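Local atomic coordinates of hypothetical conserved protein (Geobacillus kaustophilus, PDB entry 2PCS), a protein that is of unknown function but belongs to the CoxG family of Bet v 1-like proteins and probably binds a small ligand in its interior. Residues 36-41 / 63-68; 52-57 / 132-137. One frame throughout, in Å; residues are numbered along the deposited sequence.

Contact 1 of 2, residues 36-41 / 63-68; sequences KSLELI and AIIEVT
Leu-38 and Ile-65 meet methyl to methyl, Leu-38 CD2 lying 4.0 Å from Ile-65 CD1. The two side chains cross at about a right angle. Ile-65 reaches out along an extended chain: CG1 stands anti to the carbonyl carbon and CD1 continues outward (chi2 169°). Ile-41 and Ile-64 form a second pair, also crossed at about a right angle, with Ile-41 CD1 4.0 Å from Ile-64 CD1. Here Ile-64 is bent. Its chi2 of -47° turns CD1 out of the extended line and toward Ile-41.

The two segments are next-but-one strands in the antiparallel sheet of a Bet v 1-like fold. Strand 45-52 runs between them: Glu-39 bonds through its backbone to Lys-47, and Ala-63 to Ala-48. The segments share no hydrogen bond. Their side chains reach past the middle strand on its two faces, the Leu-38 pair on one and the Ile-41 pair on the other. Leu-38 also rests on Tyr-46 of the middle strand. On the same face as the Leu-38 pair, the side chain of Ile-65 comes within about 4 Å of a bound ligand of unknown identity.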
loop_
_atom_site.group_PDB
_atom_site.type_symbol
_atom_site.label_atom_id
_atom_site.label_comp_id
_atom_site.label_asym_id
_atom_site.label_seq_id
_atom_site.Cartn_x
_atom_site.Cartn_y
_atom_site.Cartn_z
ATOM N N LYS A 36 6.478 -6.559 10.029
ATOM C CA LYS A 36 7.410 -6.731 11.139
ATOM C C LYS A 36 8.725 -6.099 10.736
ATOM O O LYS A 36 9.333 -5.369 11.523
ATOM C CB LYS A 36 7.618 -8.209 11.460
ATOM C CG LYS A 36 6.760 -8.782 12.595
ATOM C CD LYS A 36 7.501 -10.019 13.217
ATOM C CE LYS A 36 7.150 -10.328 14.704
ATOM N NZ LYS A 36 8.079 -11.401 15.227
ATOM N N SER A 37 9.148 -6.358 9.495
ATOM C CA SER A 37 10.306 -5.677 8.917
ATOM C C SER A 37 10.183 -5.469 7.405
ATOM O O SER A 37 9.579 -6.295 6.703
ATOM C CB SER A 37 11.585 -6.444 9.233
ATOM O OG SER A 37 11.350 -7.837 9.160
ATOM N N LEU A 38 10.745 -4.342 6.940
ATOM C CA LEU A 38 11.016 -4.068 5.528
ATOM C C LEU A 38 12.518 -4.022 5.355
ATOM O O LEU A 38 13.153 -3.071 5.788
ATOM C CB LEU A 38 10.454 -2.709 5.091
ATOM C CG LEU A 38 9.278 -2.564 4.121
ATOM C CD1 LEU A 38 9.109 -1.099 3.731
ATOM C CD2 LEU A 38 9.420 -3.422 2.868
ATOM N N GLU A 39 13.082 -5.035 4.716
ATOM C CA GLU A 39 14.509 -5.078 4.430
ATOM C C GLU A 39 14.777 -4.694 2.972
ATOM O O GLU A 39 14.239 -5.306 2.038
ATOM C CB GLU A 39 15.064 -6.486 4.725
ATOM C CG GLU A 39 16.588 -6.628 4.716
ATOM C CD GLU A 39 17.091 -8.053 4.353
ATOM O OE1 GLU A 39 16.272 -9.017 4.316
ATOM O OE2 GLU A 39 18.323 -8.200 4.098
ATOM N N LEU A 40 15.620 -3.681 2.793
ATOM C CA LEU A 40 16.225 -3.394 1.493
ATOM C C LEU A 40 17.031 -4.590 0.967
ATOM O O LEU A 40 17.928 -5.104 1.631
ATOM C CB LEU A 40 17.106 -2.145 1.586
ATOM C CG LEU A 40 17.529 -1.387 0.321
ATOM C CD1 LEU A 40 16.386 -0.655 -0.377
ATOM C CD2 LEU A 40 18.673 -0.407 0.664
ATOM N N ILE A 41 16.705 -5.056 -0.224
ATOM C CA ILE A 41 17.383 -6.219 -0.752
ATOM C C ILE A 41 17.874 -5.871 -2.135
ATOM O O ILE A 41 18.450 -6.693 -2.843
ATOM C CB ILE A 41 16.458 -7.498 -0.750
ATOM C CG1 ILE A 41 15.129 -7.204 -1.447
ATOM C CG2 ILE A 41 16.171 -7.919 0.666
ATOM C CD1 ILE A 41 14.452 -8.429 -2.056
ATOM N N ALA A 63 6.711 -10.782 1.149
ATOM C CA ALA A 63 6.341 -9.938 0.033
ATOM C C ALA A 63 7.574 -9.296 -0.488
ATOM O O ALA A 63 8.356 -8.798 0.297
ATOM C CB ALA A 63 5.334 -8.828 0.502
ATOM N N ILE A 64 7.747 -9.311 -1.806
ATOM C CA ILE A 64 8.717 -8.444 -2.461
ATOM C C ILE A 64 7.986 -7.177 -2.959
ATOM O O ILE A 64 7.007 -7.255 -3.691
ATOM C CB ILE A 64 9.485 -9.123 -3.655
ATOM C CG1 ILE A 64 10.160 -10.470 -3.269
ATOM C CG2 ILE A 64 10.524 -8.176 -4.209
ATOM C CD1 ILE A 64 10.960 -10.439 -1.980
ATOM N N ILE A 65 8.478 -6.020 -2.542
ATOM C CA ILE A 65 7.888 -4.741 -2.936
ATOM C C ILE A 65 8.952 -3.945 -3.653
ATOM O O ILE A 65 9.954 -3.592 -3.017
ATOM C CB ILE A 65 7.434 -3.929 -1.678
ATOM C CG1 ILE A 65 6.538 -4.783 -0.782
ATOM C CG2 ILE A 65 6.731 -2.632 -2.079
ATOM C CD1 ILE A 65 6.287 -4.156 0.576
ATOM N N GLU A 66 8.742 -3.701 -4.957
ATOM C CA GLU A 66 9.595 -2.826 -5.774
ATOM C C GLU A 66 8.933 -1.476 -6.138
ATOM O O GLU A 66 7.872 -1.452 -6.739
ATOM C CB GLU A 66 10.067 -3.515 -7.051
ATOM C CG GLU A 66 11.278 -2.759 -7.654
ATOM C CD GLU A 66 11.763 -3.303 -9.001
ATOM O OE1 GLU A 66 12.724 -2.701 -9.608
ATOM O OE2 GLU A 66 11.171 -4.321 -9.456
ATOM N N VAL A 67 9.575 -0.374 -5.750
ATOM C CA VAL A 67 9.193 0.982 -6.178
ATOM C C VAL A 67 9.841 1.331 -7.536
ATOM O O VAL A 67 11.043 1.375 -7.632
ATOM C CB VAL A 67 9.553 2.030 -5.076
ATOM C CG1 VAL A 67 8.801 3.329 -5.278
ATOM C CG2 VAL A 67 9.218 1.486 -3.684
ATOM N N THR A 68 9.058 1.528 -8.597
ATOM C CA THR A 68 9.601 1.887 -9.907
ATOM C C THR A 68 8.972 3.197 -10.497
ATOM O O THR A 68 8.092 3.777 -9.873
ATOM C CB THR A 68 9.397 0.746 -10.888
ATOM O OG1 THR A 68 8.009 0.630 -11.196
ATOM C CG2 THR A 68 9.832 -0.555 -10.282
#

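Contact 2 of 2, residues 52-57 / 132-137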
loop_
_atom_site.group_PDB
_atom_site.type_symbol
_atom_site.label_atom_id
_atom_site.label_comp_id
_atom_site.label_asym_id
_atom_site.label_seq_id
_atom_site.Cartn_x
_atom_site.Cartn_y
_atom_site.Cartn_z
ATOM N N ILE A 52 -0.282 -11.145 9.181
ATOM C CA ILE A 52 -1.571 -10.547 9.059
ATOM C C ILE A 52 -2.587 -11.313 9.903
ATOM O O ILE A 52 -2.833 -12.516 9.664
ATOM C CB ILE A 52 -1.945 -10.444 7.583
ATOM C CG1 ILE A 52 -1.058 -9.358 6.938
ATOM C CG2 ILE A 52 -3.423 -10.100 7.425
ATOM C CD1 ILE A 52 -0.600 -9.693 5.544
ATOM N N GLY A 53 -3.145 -10.599 10.894
ATOM C CA GLY A 53 -4.120 -11.130 11.851
ATOM C C GLY A 53 -5.575 -11.125 11.379
ATOM O O GLY A 53 -6.396 -11.861 11.915
ATOM N N ILE A 54 -5.905 -10.321 10.375
ATOM C CA ILE A 54 -7.278 -10.282 9.896
ATOM C C ILE A 54 -7.689 -11.709 9.631
ATOM O O ILE A 54 -7.148 -12.345 8.732
ATOM C CB ILE A 54 -7.445 -9.475 8.589
ATOM C CG1 ILE A 54 -7.085 -8.017 8.808
ATOM C CG2 ILE A 54 -8.870 -9.533 8.101
ATOM C CD1 ILE A 54 -6.888 -7.266 7.483
ATOM N N ALA A 55 -8.633 -12.194 10.421
ATOM C CA ALA A 55 -9.252 -13.514 10.275
ATOM C C ALA A 55 -9.507 -14.033 8.860
ATOM O O ALA A 55 -9.189 -15.151 8.559
ATOM C CB ALA A 55 -10.589 -13.557 11.092
ATOM N N ALA A 56 -10.110 -13.251 7.989
ATOM C CA ALA A 56 -10.461 -13.802 6.669
ATOM C C ALA A 56 -9.212 -14.184 5.847
ATOM O O ALA A 56 -9.302 -14.966 4.902
ATOM C CB ALA A 56 -11.322 -12.785 5.877
ATOM N N VAL A 57 -8.076 -13.563 6.181
ATOM C CA VAL A 57 -6.843 -13.731 5.407
ATOM C C VAL A 57 -5.658 -14.076 6.295
ATOM O O VAL A 57 -4.509 -14.007 5.852
ATOM C CB VAL A 57 -6.458 -12.441 4.553
ATOM C CG1 VAL A 57 -7.424 -12.228 3.398
ATOM C CG2 VAL A 57 -6.253 -11.215 5.422
ATOM N N LYS A 132 -9.586 -2.728 0.657
ATOM C CA LYS A 132 -9.974 -1.412 1.116
ATOM C C LYS A 132 -9.569 -1.226 2.540
ATOM O O LYS A 132 -9.090 -0.141 2.917
ATOM C CB LYS A 132 -11.466 -1.150 0.959
ATOM C CG LYS A 132 -11.819 0.319 1.250
ATOM C CD LYS A 132 -13.335 0.537 1.230
ATOM C CE LYS A 132 -13.782 1.815 2.013
ATOM N NZ LYS A 132 -15.217 2.158 1.621
ATOM N N LEU A 133 -9.732 -2.266 3.357
ATOM C CA LEU A 133 -9.302 -2.110 4.739
ATOM C C LEU A 133 -7.797 -1.916 4.882
ATOM O O LEU A 133 -7.342 -1.113 5.701
ATOM C CB LEU A 133 -9.888 -3.211 5.664
ATOM C CG LEU A 133 -9.140 -3.947 6.818
ATOM C CD1 LEU A 133 -8.167 -3.173 7.716
ATOM C CD2 LEU A 133 -10.160 -4.604 7.729
ATOM N N LEU A 134 -7.004 -2.663 4.121
ATOM C CA LEU A 134 -5.524 -2.517 4.195
ATOM C C LEU A 134 -5.090 -1.121 3.712
ATOM O O LEU A 134 -4.358 -0.396 4.404
ATOM C CB LEU A 134 -4.832 -3.652 3.382
ATOM C CG LEU A 134 -5.005 -5.027 4.078
ATOM C CD1 LEU A 134 -4.559 -6.149 3.197
ATOM C CD2 LEU A 134 -4.301 -5.103 5.471
ATOM N N ILE A 135 -5.587 -0.734 2.536
ATOM C CA ILE A 135 -5.345 0.622 1.989
ATOM C C ILE A 135 -5.779 1.728 2.965
ATOM O O ILE A 135 -4.966 2.614 3.258
ATOM C CB ILE A 135 -6.007 0.800 0.598
ATOM C CG1 ILE A 135 -5.333 -0.161 -0.410
ATOM C CG2 ILE A 135 -5.932 2.271 0.140
ATOM C CD1 ILE A 135 -6.251 -0.618 -1.510
ATOM N N SER A 136 -7.024 1.677 3.488
ATOM C CA SER A 136 -7.476 2.713 4.472
ATOM C C SER A 136 -6.613 2.799 5.732
ATOM O O SER A 136 -6.264 3.907 6.179
ATOM C CB SER A 136 -8.909 2.509 4.923
ATOM O OG SER A 136 -9.737 2.290 3.809
ATOM N N ASP A 137 -6.265 1.641 6.287
ATOM C CA ASP A 137 -5.432 1.595 7.449
ATOM C C ASP A 137 -4.014 2.122 7.211
ATOM O O ASP A 137 -3.387 2.766 8.089
ATOM C CB ASP A 137 -5.345 0.164 7.986
ATOM C CG ASP A 137 -4.593 0.120 9.313
ATOM O OD1 ASP A 137 -5.153 0.652 10.311
ATOM O OD2 ASP A 137 -3.428 -0.354 9.334
#
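The loop between strands 45-52 and 59-71 faces one turn of helix 124-148 across Ile-54 and Leu-134, whose CA atoms are 9.8 Å apart. No hydrogen bond joins the segments. The fold is Bet v 1-like, with this long C-terminal helix packed against a curved antiparallel sheet. The contact joins the helix to the loop at the end of two neighbouring strands. The loop closes in a beta turn: Val-57 N donates to Ile-54 O over 3.0 Å. Ala-55 and Ala-56 form the middle of the turn.

Ile-54 is the one residue of the loop that touches this helix segment. With CG1 beside the backbone N (chi1 -63°) and chi2 near 165°, CD1 is carried out toward the helix. There it meets two neighbouring leucines. Leu-134 CD2 is 3.9 Å from Ile-54 CD1, and these two side chains cross obliquely. Leu-133 comes tip to tip with Ile-54, its CG 4.1 Å from Ile-54 CD1. The contact is wholly apolar.

Leu-134 also comes within about 4 Å of a bound unknown ligand, consistent with a place at the wall of a ligand pocket. Leu-133 touches Met-33 as well. Nearby, Val-57 packs on Val-130 one helix turn earlier.

Away from the loop, Lys-132 O accepts two hydrogen bonds from Ser-136. The backbone N makes the helical bond at 2.8 Å from Lys-132 O. Ser-136 OG donates from the opposite face of the carbonyl plane, 2.7 Å from Lys-132 O and 37° out of that plane.

Both contacts are apolar and lie at the surface, and neither has a hydrogen bond across it. Contact 1 stays within the sheet and joins the edge strand 35-42 to strand 59-71. Contact 2 joins the loop after strand 45-52 to the long helix. That strand relates the two: it separates the segments of contact 1, and its end leads into contact 2. Contact 1 is made by two separate pairs, whereas in contact 2 one isoleucine meets two leucines. The centres of the two contacts are about 19 Å apart, and the contacts do not touch. Each places one side chain, Ile-65 or Leu-134, close to a bound, unidentified ligand, consistent with a pocket between sheet and helix.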